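Local coordinates for protein Sso-CP2 metallo-carboxypetidase (Sulfolobus solfataricus, PDB 4MMO) that binds zinc and probably works as a metallo-carboxypeptidase of the M20 family, cleaving peptides from their C-terminal end, at residues M1-Y6 and A115-L120; L5-E10 and T108-L113; E10-P15 and D95-R100. All coordinates share one frame; numbering follows the deposited sequence.

Contact 1: residues M1-Y6 and A115-L120; sequences MDEELY and AIKHLL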
loop_
_atom_site.group_PDB
_atom_site.type_symbol
_atom_site.label_atom_id
_atom_site.label_comp_id
_atom_site.label_asym_id
_atom_site.label_seq_id
_atom_site.Cartn_x
_atom_site.Cartn_y
_atom_site.Cartn_z
ATOM N N MET A 1 24.554 -33.394 -26.775
ATOM C CA MET A 1 23.778 -33.209 -25.516
ATOM C C MET A 1 23.360 -34.555 -24.934
ATOM O O MET A 1 22.617 -35.310 -25.565
ATOM C CB MET A 1 22.540 -32.352 -25.782
ATOM C CG MET A 1 21.638 -32.171 -24.572
ATOM S SD MET A 1 20.269 -31.039 -24.872
ATOM C CE MET A 1 21.143 -29.505 -25.180
ATOM N N ASP A 2 23.836 -34.848 -23.727
ATOM C CA ASP A 2 23.528 -36.115 -23.073
ATOM C C ASP A 2 22.167 -36.072 -22.385
ATOM O O ASP A 2 21.538 -35.017 -22.293
ATOM C CB ASP A 2 24.627 -36.495 -22.070
ATOM C CG ASP A 2 24.877 -35.419 -21.023
ATOM O OD1 ASP A 2 24.059 -34.485 -20.897
ATOM O OD2 ASP A 2 25.900 -35.517 -20.313
ATOM N N GLU A 3 21.725 -37.227 -21.900
ATOM C CA GLU A 3 20.417 -37.359 -21.274
ATOM C C GLU A 3 20.260 -36.464 -20.042
ATOM O O GLU A 3 19.162 -35.995 -19.747
ATOM C CB GLU A 3 20.173 -38.817 -20.886
ATOM C CG GLU A 3 18.745 -39.115 -20.456
ATOM C CD GLU A 3 18.551 -40.561 -20.037
ATOM O OE1 GLU A 3 19.561 -41.248 -19.771
ATOM O OE2 GLU A 3 17.388 -41.011 -19.976
ATOM N N GLU A 4 21.356 -36.237 -19.324
ATOM C CA GLU A 4 21.324 -35.426 -18.107
ATOM C C GLU A 4 20.865 -34.005 -18.412
ATOM O O GLU A 4 20.009 -33.449 -17.723
ATOM C CB GLU A 4 22.706 -35.376 -17.444
ATOM C CG GLU A 4 23.131 -36.665 -16.747
ATOM C CD GLU A 4 23.445 -37.797 -17.709
ATOM O OE1 GLU A 4 23.882 -37.516 -18.847
ATOM O OE2 GLU A 4 23.258 -38.972 -17.325
ATOM N N LEU A 5 21.444 -33.419 -19.450
ATOM C CA LEU A 5 21.128 -32.050 -19.809
ATOM C C LEU A 5 19.769 -31.979 -20.498
ATOM O O LEU A 5 18.949 -31.119 -20.179
ATOM C CB LEU A 5 22.216 -31.474 -20.713
ATOM C CG LEU A 5 22.009 -30.027 -21.161
ATOM C CD1 LEU A 5 21.866 -29.103 -19.965
ATOM C CD2 LEU A 5 23.158 -29.571 -22.045
ATOM N N TYR A 6 19.529 -32.897 -21.428
ATOM C CA TYR A 6 18.291 -32.899 -22.197
ATOM C C TYR A 6 17.071 -33.004 -21.292
ATOM O O TYR A 6 16.086 -32.287 -21.479
ATOM C CB TYR A 6 18.282 -34.051 -23.205
ATOM C CG TYR A 6 16.920 -34.324 -23.807
ATOM C CD1 TYR A 6 16.442 -33.564 -24.869
ATOM C CD2 TYR A 6 16.111 -35.338 -23.313
ATOM C CE1 TYR A 6 15.197 -33.808 -25.420
ATOM C CE2 TYR A 6 14.864 -35.589 -23.856
ATOM C CZ TYR A 6 14.413 -34.821 -24.909
ATOM O OH TYR A 6 13.173 -35.068 -25.454
ATOM N N ALA A 115 22.253 -38.594 -10.280
ATOM C CA ALA A 115 23.285 -39.186 -9.432
ATOM C C ALA A 115 22.835 -40.568 -8.970
ATOM O O ALA A 115 23.589 -41.535 -9.058
ATOM C CB ALA A 115 23.577 -38.298 -8.233
ATOM N N ILE A 116 21.597 -40.656 -8.492
ATOM C CA ILE A 116 21.054 -41.921 -8.014
ATOM C C ILE A 116 21.051 -42.941 -9.144
ATOM O O ILE A 116 21.389 -44.108 -8.939
ATOM C CB ILE A 116 19.629 -41.746 -7.458
ATOM C CG1 ILE A 116 19.658 -40.849 -6.219
ATOM C CG2 ILE A 116 19.008 -43.098 -7.097
ATOM C CD1 ILE A 116 18.283 -40.381 -5.758
ATOM N N LYS A 117 20.673 -42.488 -10.334
ATOM C CA LYS A 117 20.637 -43.341 -11.512
ATOM C C LYS A 117 22.012 -43.921 -11.811
ATOM O O LYS A 117 22.146 -45.110 -12.097
ATOM C CB LYS A 117 20.165 -42.541 -12.724
ATOM C CG LYS A 117 20.067 -43.352 -14.003
ATOM C CD LYS A 117 19.801 -42.459 -15.204
ATOM C CE LYS A 117 19.233 -43.255 -16.363
ATOM N NZ LYS A 117 20.048 -44.457 -16.685
ATOM N N HIS A 118 23.026 -43.067 -11.764
ATOM C CA HIS A 118 24.382 -43.488 -12.072
ATOM C C HIS A 118 24.832 -44.581 -11.109
ATOM O O HIS A 118 25.348 -45.615 -11.533
ATOM C CB HIS A 118 25.333 -42.292 -12.025
ATOM C CG HIS A 118 25.080 -41.286 -13.105
ATOM N ND1 HIS A 118 25.776 -40.098 -13.198
ATOM C CD2 HIS A 118 24.208 -41.291 -14.139
ATOM C CE1 HIS A 118 25.340 -39.417 -14.241
ATOM N NE2 HIS A 118 24.387 -40.117 -14.831
ATOM N N LEU A 119 24.609 -44.365 -9.817
ATOM C CA LEU A 119 24.996 -45.346 -8.814
ATOM C C LEU A 119 24.233 -46.657 -8.997
ATOM O O LEU A 119 24.808 -47.732 -8.854
ATOM C CB LEU A 119 24.782 -44.793 -7.404
ATOM C CG LEU A 119 25.645 -43.587 -7.019
ATOM C CD1 LEU A 119 25.405 -43.207 -5.564
ATOM C CD2 LEU A 119 27.127 -43.854 -7.250
ATOM N N LEU A 120 22.945 -46.567 -9.314
ATOM C CA LEU A 120 22.142 -47.758 -9.582
ATOM C C LEU A 120 22.684 -48.523 -10.787
ATOM O O LEU A 120 22.766 -49.751 -10.770
ATOM C CB LEU A 120 20.680 -47.382 -9.839
ATOM C CG LEU A 120 19.784 -47.105 -8.629
ATOM C CD1 LEU A 120 18.421 -46.608 -9.088
ATOM C CD2 LEU A 120 19.630 -48.347 -7.771
#

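Contact 2: residues L5-E10 and T108-L113; sequences LYTLIE and TLMARL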
loop_
_atom_site.group_PDB
_atom_site.type_symbol
_atom_site.label_atom_id
_atom_site.label_comp_id
_atom_site.label_asym_id
_atom_site.label_seq_id
_atom_site.Cartn_x
_atom_site.Cartn_y
_atom_site.Cartn_z
ATOM N N LEU A 5 21.444 -33.419 -19.450
ATOM C CA LEU A 5 21.128 -32.050 -19.809
ATOM C C LEU A 5 19.769 -31.979 -20.498
ATOM O O LEU A 5 18.949 -31.119 -20.179
ATOM C CB LEU A 5 22.216 -31.474 -20.713
ATOM C CG LEU A 5 22.009 -30.027 -21.161
ATOM C CD1 LEU A 5 21.866 -29.103 -19.965
ATOM C CD2 LEU A 5 23.158 -29.571 -22.045
ATOM N N TYR A 6 19.529 -32.897 -21.428
ATOM C CA TYR A 6 18.291 -32.899 -22.197
ATOM C C TYR A 6 17.071 -33.004 -21.292
ATOM O O TYR A 6 16.086 -32.287 -21.479
ATOM C CB TYR A 6 18.282 -34.051 -23.205
ATOM C CG TYR A 6 16.920 -34.324 -23.807
ATOM C CD1 TYR A 6 16.442 -33.564 -24.869
ATOM C CD2 TYR A 6 16.111 -35.338 -23.313
ATOM C CE1 TYR A 6 15.197 -33.808 -25.420
ATOM C CE2 TYR A 6 14.864 -35.589 -23.856
ATOM C CZ TYR A 6 14.413 -34.821 -24.909
ATOM O OH TYR A 6 13.173 -35.068 -25.454
ATOM N N THR A 7 17.138 -33.893 -20.305
ATOM C CA THR A 7 16.002 -34.108 -19.420
ATOM C C THR A 7 15.759 -32.879 -18.546
ATOM O O THR A 7 14.613 -32.529 -18.263
ATOM C CB THR A 7 16.199 -35.353 -18.547
ATOM O OG1 THR A 7 16.420 -36.485 -19.393
ATOM C CG2 THR A 7 14.967 -35.614 -17.678
ATOM N N LEU A 8 16.836 -32.219 -18.132
ATOM C CA LEU A 8 16.706 -31.012 -17.327
ATOM C C LEU A 8 15.987 -29.925 -18.125
ATOM O O LEU A 8 15.077 -29.276 -17.608
ATOM C CB LEU A 8 18.077 -30.516 -16.853
ATOM C CG LEU A 8 18.108 -29.121 -16.222
ATOM C CD1 LEU A 8 17.158 -29.032 -15.035
ATOM C CD2 LEU A 8 19.524 -28.758 -15.803
ATOM N N ILE A 9 16.400 -29.737 -19.378
ATOM C CA ILE A 9 15.775 -28.761 -20.276
ATOM C C ILE A 9 14.287 -29.050 -20.422
ATOM O O ILE A 9 13.454 -28.151 -20.324
ATOM C CB ILE A 9 16.425 -28.786 -21.684
ATOM C CG1 ILE A 9 17.899 -28.379 -21.613
ATOM C CG2 ILE A 9 15.672 -27.873 -22.662
ATOM C CD1 ILE A 9 18.144 -26.941 -21.203
ATOM N N GLU A 10 13.963 -30.315 -20.665
ATOM C CA GLU A 10 12.579 -30.757 -20.788
ATOM C C GLU A 10 11.784 -30.409 -19.526
ATOM O O GLU A 10 10.657 -29.927 -19.606
ATOM C CB GLU A 10 12.555 -32.266 -21.039
ATOM C CG GLU A 10 11.183 -32.875 -21.215
ATOM C CD GLU A 10 11.254 -34.371 -21.468
ATOM O OE1 GLU A 10 11.987 -35.066 -20.727
ATOM O OE2 GLU A 10 10.587 -34.850 -22.410
ATOM N N THR A 108 18.696 -28.657 -9.176
ATOM C CA THR A 108 19.188 -29.437 -8.042
ATOM C C THR A 108 18.383 -30.722 -7.892
ATOM O O THR A 108 18.929 -31.768 -7.548
ATOM C CB THR A 108 19.108 -28.628 -6.736
ATOM O OG1 THR A 108 19.837 -27.405 -6.890
ATOM C CG2 THR A 108 19.683 -29.419 -5.559
ATOM N N LEU A 109 17.085 -30.643 -8.166
ATOM C CA LEU A 109 16.210 -31.804 -8.044
ATOM C C LEU A 109 16.626 -32.874 -9.039
ATOM O O LEU A 109 16.666 -34.061 -8.711
ATOM C CB LEU A 109 14.747 -31.401 -8.274
ATOM C CG LEU A 109 13.638 -32.445 -8.084
ATOM C CD1 LEU A 109 12.302 -31.730 -7.901
ATOM C CD2 LEU A 109 13.515 -33.424 -9.247
ATOM N N MET A 110 16.941 -32.443 -10.254
ATOM C CA MET A 110 17.213 -33.362 -11.353
ATOM C C MET A 110 18.631 -33.921 -11.256
ATOM O O MET A 110 18.872 -35.082 -11.595
ATOM C CB MET A 110 17.019 -32.649 -12.694
ATOM C CG MET A 110 17.118 -33.554 -13.907
ATOM S SD MET A 110 15.824 -34.804 -13.970
ATOM C CE MET A 110 14.364 -33.788 -14.177
ATOM N N ALA A 111 19.563 -33.087 -10.805
ATOM C CA ALA A 111 20.938 -33.522 -10.583
ATOM C C ALA A 111 20.953 -34.720 -9.644
ATOM O O ALA A 111 21.553 -35.751 -9.948
ATOM C CB ALA A 111 21.773 -32.387 -10.009
ATOM N N ARG A 112 20.260 -34.588 -8.517
ATOM C CA ARG A 112 20.196 -35.654 -7.525
ATOM C C ARG A 112 19.638 -36.940 -8.126
ATOM O O ARG A 112 20.124 -38.031 -7.828
ATOM C CB ARG A 112 19.338 -35.228 -6.335
ATOM C CG ARG A 112 19.937 -34.104 -5.514
ATOM C CD ARG A 112 19.015 -33.704 -4.381
ATOM N NE ARG A 112 19.625 -32.706 -3.509
ATOM C CZ ARG A 112 19.022 -32.160 -2.457
ATOM N NH1 ARG A 112 17.783 -32.510 -2.142
ATOM N NH2 ARG A 112 19.658 -31.258 -1.724
ATOM N N LEU A 113 18.621 -36.804 -8.973
ATOM C CA LEU A 113 17.996 -37.955 -9.625
ATOM C C LEU A 113 18.980 -38.698 -10.519
ATOM O O LEU A 113 19.013 -39.926 -10.534
ATOM C CB LEU A 113 16.798 -37.514 -10.472
ATOM C CG LEU A 113 15.394 -37.707 -9.899
ATOM C CD1 LEU A 113 14.364 -37.183 -10.892
ATOM C CD2 LEU A 113 15.112 -39.163 -9.577
#

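Contact 3: residues E10-P15 and D95-R100; sequences EFLKKP and DRIYAR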
loop_
_atom_site.group_PDB
_atom_site.type_symbol
_atom_site.label_atom_id
_atom_site.label_comp_id
_atom_site.label_asym_id
_atom_site.label_seq_id
_atom_site.Cartn_x
_atom_site.Cartn_y
_atom_site.Cartn_z
ATOM N N GLU A 10 13.963 -30.315 -20.665
ATOM C CA GLU A 10 12.579 -30.757 -20.788
ATOM C C GLU A 10 11.784 -30.409 -19.526
ATOM O O GLU A 10 10.657 -29.927 -19.606
ATOM C CB GLU A 10 12.555 -32.266 -21.039
ATOM C CG GLU A 10 11.183 -32.875 -21.215
ATOM C CD GLU A 10 11.254 -34.371 -21.468
ATOM O OE1 GLU A 10 11.987 -35.066 -20.727
ATOM O OE2 GLU A 10 10.587 -34.850 -22.410
ATOM N N PHE A 11 12.391 -30.649 -18.366
ATOM C CA PHE A 11 11.771 -30.367 -17.073
ATOM C C PHE A 11 11.523 -28.869 -16.926
ATOM O O PHE A 11 10.443 -28.435 -16.507
ATOM C CB PHE A 11 12.713 -30.847 -15.955
ATOM C CG PHE A 11 12.090 -30.901 -14.575
ATOM C CD1 PHE A 11 10.718 -30.987 -14.397
ATOM C CD2 PHE A 11 12.904 -30.878 -13.445
ATOM C CE1 PHE A 11 10.168 -31.048 -13.121
ATOM C CE2 PHE A 11 12.362 -30.940 -12.171
ATOM C CZ PHE A 11 10.993 -31.021 -12.009
ATOM N N LEU A 12 12.535 -28.086 -17.282
ATOM C CA LEU A 12 12.504 -26.637 -17.118
ATOM C C LEU A 12 11.487 -25.951 -18.034
ATOM O O LEU A 12 11.008 -24.860 -17.729
ATOM C CB LEU A 12 13.894 -26.056 -17.383
ATOM C CG LEU A 12 14.954 -26.257 -16.292
ATOM C CD1 LEU A 12 16.319 -25.802 -16.786
ATOM C CD2 LEU A 12 14.579 -25.501 -15.027
ATOM N N LYS A 13 11.165 -26.583 -19.159
ATOM C CA LYS A 13 10.235 -25.996 -20.113
ATOM C C LYS A 13 8.797 -26.094 -19.621
ATOM O O LYS A 13 7.916 -25.408 -20.133
ATOM C CB LYS A 13 10.365 -26.669 -21.478
ATOM C CG LYS A 13 11.547 -26.184 -22.296
ATOM C CD LYS A 13 11.733 -27.046 -23.531
ATOM C CE LYS A 13 12.732 -26.434 -24.497
ATOM N NZ LYS A 13 13.023 -27.349 -25.638
ATOM N N LYS A 14 8.564 -26.946 -18.630
ATOM C CA LYS A 14 7.228 -27.103 -18.074
ATOM C C LYS A 14 6.995 -26.097 -16.955
ATOM O O LYS A 14 7.652 -26.164 -15.918
ATOM C CB LYS A 14 7.020 -28.518 -17.544
ATOM C CG LYS A 14 7.284 -29.602 -18.571
ATOM C CD LYS A 14 6.485 -30.858 -18.272
ATOM C CE LYS A 14 6.832 -31.977 -19.241
ATOM N NZ LYS A 14 6.714 -31.552 -20.664
ATOM N N PRO A 15 6.066 -25.149 -17.161
ATOM C CA PRO A 15 5.790 -24.237 -16.050
ATOM C C PRO A 15 5.087 -24.955 -14.908
ATOM O O PRO A 15 4.453 -25.990 -15.111
ATOM C CB PRO A 15 4.892 -23.167 -16.680
ATOM C CG PRO A 15 4.283 -23.818 -17.857
ATOM C CD PRO A 15 5.294 -24.802 -18.366
ATOM N N ASP A 95 26.946 -21.036 -22.080
ATOM C CA ASP A 95 27.099 -22.241 -21.268
ATOM C C ASP A 95 26.230 -22.188 -20.013
ATOM O O ASP A 95 26.578 -22.756 -18.973
ATOM C CB ASP A 95 28.569 -22.458 -20.893
ATOM C CG ASP A 95 29.433 -22.780 -22.097
ATOM O OD1 ASP A 95 29.388 -23.938 -22.567
ATOM O OD2 ASP A 95 30.158 -21.879 -22.571
ATOM N N ARG A 96 25.097 -21.501 -20.126
ATOM C CA ARG A 96 24.139 -21.387 -19.036
ATOM C C ARG A 96 22.745 -21.706 -19.549
ATOM O O ARG A 96 22.462 -21.534 -20.731
ATOM C CB ARG A 96 24.156 -19.973 -18.458
ATOM C CG ARG A 96 25.442 -19.606 -17.755
ATOM C CD ARG A 96 25.393 -18.193 -17.210
ATOM N NE ARG A 96 26.673 -17.790 -16.634
ATOM C CZ ARG A 96 26.829 -16.794 -15.769
ATOM N NH1 ARG A 96 25.783 -16.089 -15.356
ATOM N NH2 ARG A 96 28.038 -16.506 -15.306
ATOM N N ILE A 97 21.882 -22.173 -18.654
ATOM C CA ILE A 97 20.486 -22.427 -18.981
ATOM C C ILE A 97 19.642 -21.340 -18.340
ATOM O O ILE A 97 19.747 -21.107 -17.142
ATOM C CB ILE A 97 20.014 -23.786 -18.445
ATOM C CG1 ILE A 97 20.925 -24.906 -18.947
ATOM C CG2 ILE A 97 18.570 -24.051 -18.872
ATOM C CD1 ILE A 97 20.684 -26.227 -18.255
ATOM N N TYR A 98 18.798 -20.688 -19.136
ATOM C CA TYR A 98 17.979 -19.582 -18.649
ATOM C C TYR A 98 16.517 -19.981 -18.519
ATOM O O TYR A 98 15.807 -20.118 -19.515
ATOM C CB TYR A 98 18.116 -18.369 -19.572
ATOM C CG TYR A 98 19.449 -17.674 -19.441
ATOM C CD1 TYR A 98 20.550 -18.095 -20.176
ATOM C CD2 TYR A 98 19.610 -16.604 -18.575
ATOM C CE1 TYR A 98 21.774 -17.465 -20.053
ATOM C CE2 TYR A 98 20.827 -15.969 -18.443
ATOM C CZ TYR A 98 21.907 -16.402 -19.184
ATOM O OH TYR A 98 23.122 -15.769 -19.054
ATOM N N ALA A 99 16.072 -20.165 -17.282
ATOM C CA ALA A 99 14.682 -20.495 -17.014
ATOM C C ALA A 99 14.338 -20.254 -15.550
ATOM O O ALA A 99 15.192 -20.397 -14.673
ATOM C CB ALA A 99 14.405 -21.942 -17.381
ATOM N N ARG A 100 13.092 -19.870 -15.292
ATOM C CA ARG A 100 12.572 -19.882 -13.932
ATOM C C ARG A 100 12.627 -21.321 -13.431
ATOM O O ARG A 100 12.171 -22.240 -14.115
ATOM C CB ARG A 100 11.135 -19.349 -13.894
ATOM C CG ARG A 100 10.346 -19.672 -12.621
ATOM C CD ARG A 100 10.953 -19.049 -11.358
ATOM N NE ARG A 100 10.603 -17.640 -11.193
ATOM C CZ ARG A 100 11.441 -16.611 -11.319
ATOM N NH1 ARG A 100 12.724 -16.790 -11.608
ATOM N NH2 ARG A 100 10.983 -15.379 -11.143
HETATM O O HOH W 1 10.807 -24.493 -14.858
#

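Contact 1: residues M1-Y6 and A115-L120
The H118 ring presents its edge, not a face, to E4: the carboxylate carbon CD lies near the ring plane, while the carboxylate itself is turned 63° from that plane. H118 NE2 donates to E4 OE2 over 3.0 Å in a nearly straight bond (165°) that stays in the ring plane but reaches the oxygen from above the carboxylate. The E4 chain gets there by bending at chi2 (70°), which carries the carboxylate across the gap to meet the imidazole, coming from the opposite direction. On the other ring nitrogen, H118 ND1 pairs with E428 OE2 of helix 417-433, so the imidazole joins two acidic groups. Alongside, E3 and K117 cross at about a right angle; E3 OE1 lies 4.0 Å from K117 CE and 4.5 Å from K117 NZ, too far for a salt bridge, and the ammonium is paired instead with D121. D2 is the N-cap of helix 3-12, its OD1 accepting from L5 N at 3.2 Å, and Y421 OH also bonds that oxygen. This surface contact thus ties the start of helix 3-12 to the later turns of helix 102-121 by polar ends rather than apolar packing. Two flanking carboxylates would probably favour a protonated, positively charged H118.

Contact 2: residues L5-E10 and T108-L113
M110 of helix 102-121 reaches between T7 and L8 of helix 3-12, a buried helix-helix packing in the zinc-binding domain of an M20 peptidase. The backbones come close here, with L8 CA and M110 CA 6.4 Å apart. The base of the methionine packs on the leucine: M110 CG is 4.3 Å from L8 CA, and M110 CB is equally far from L8 CD1. Farther out, the chain folds at chi2 and chi3 (64° and 65°), so that it crosses T7 at about a right angle and lays its sulfur and methyl against the threonine methyl. Y420 of helix 417-433 touches both L8 and M110, while T34 of helix 24-39 touches T7. I97 of strand 96-98 adds to the cover of L8. Beside M110 on helix 102-121, L109 packs on Y133, and L113 on L131 and Y133, of strand 128-134 in the mixed sheet, and the same helix carries the zinc ligand D104 near its start. No hydrogen bond joins the two segments; the threonine hydroxyl is engaged within its own helix, T7 OG1 bonding E3 O one turn back, which leaves T7 CG2 facing M110 SD at 3.9 Å and M110 CE at 4.0 Å.

Contact 3: residues E10-P15 and D95-R100
A single water joins the backbones of L12 and R100, donating one hydrogen to L12 O at 2.9 Å and the other to R100 O at 2.7 Å. It thereby satisfies a carbonyl near the end of helix 3-12 with no direct polar bond between the segments. Beside this bridge the L12 side chain does the apolar work. With CG anti to the carbonyl carbon (chi1 -75°) and the chain extended at chi2 (172°), L12 CD1 reaches strand 96-98 and presses on I97 CG2 at 3.5 Å, while L12 CD2 sits 4.2 Å from R100 O. At the root of the chain, L12 CB meets A99 CB at 4.1 Å. The R100 side chain leads elsewhere, its guanidinium forming a salt bridge with E413 and bonding the carbonyls of Q75, P76 and A410; the R100 side chain lies about 7 Å from that of the zinc ligand D104 and about 10 Å from the zinc ion. Strand 96-98 is the middle one of a three-stranded antiparallel sheet, between strands 91-93 and 414-416. Helix 3-12 brings L12 against this strand, K106 of helix 102-121 also touches L12, and the neighbouring F11 turns to helices 24-39 and 102-121.

Overall arrangement
Helix 3-12 takes part in all three contacts, from its first turn to its end. Contacts 1 and 2 join it to the same partner, helix 102-121, yet differ in kind: contact 1 lies at the surface and relies on charged and polar ends, whereas contact 2 is buried and purely apolar. Contact 3, also buried, turns the helix to strand 96-98, and mixes methyl packing with a water between carbonyls. The two buried contacts merge, since M110 CE packs on F11 CD2 at 3.3 Å and I97 CD1 reaches L8 CD2 at 3.7 Å. Polarity thus falls from contact 1 into contact 2, and partly returns in contact 3, toward the metal site.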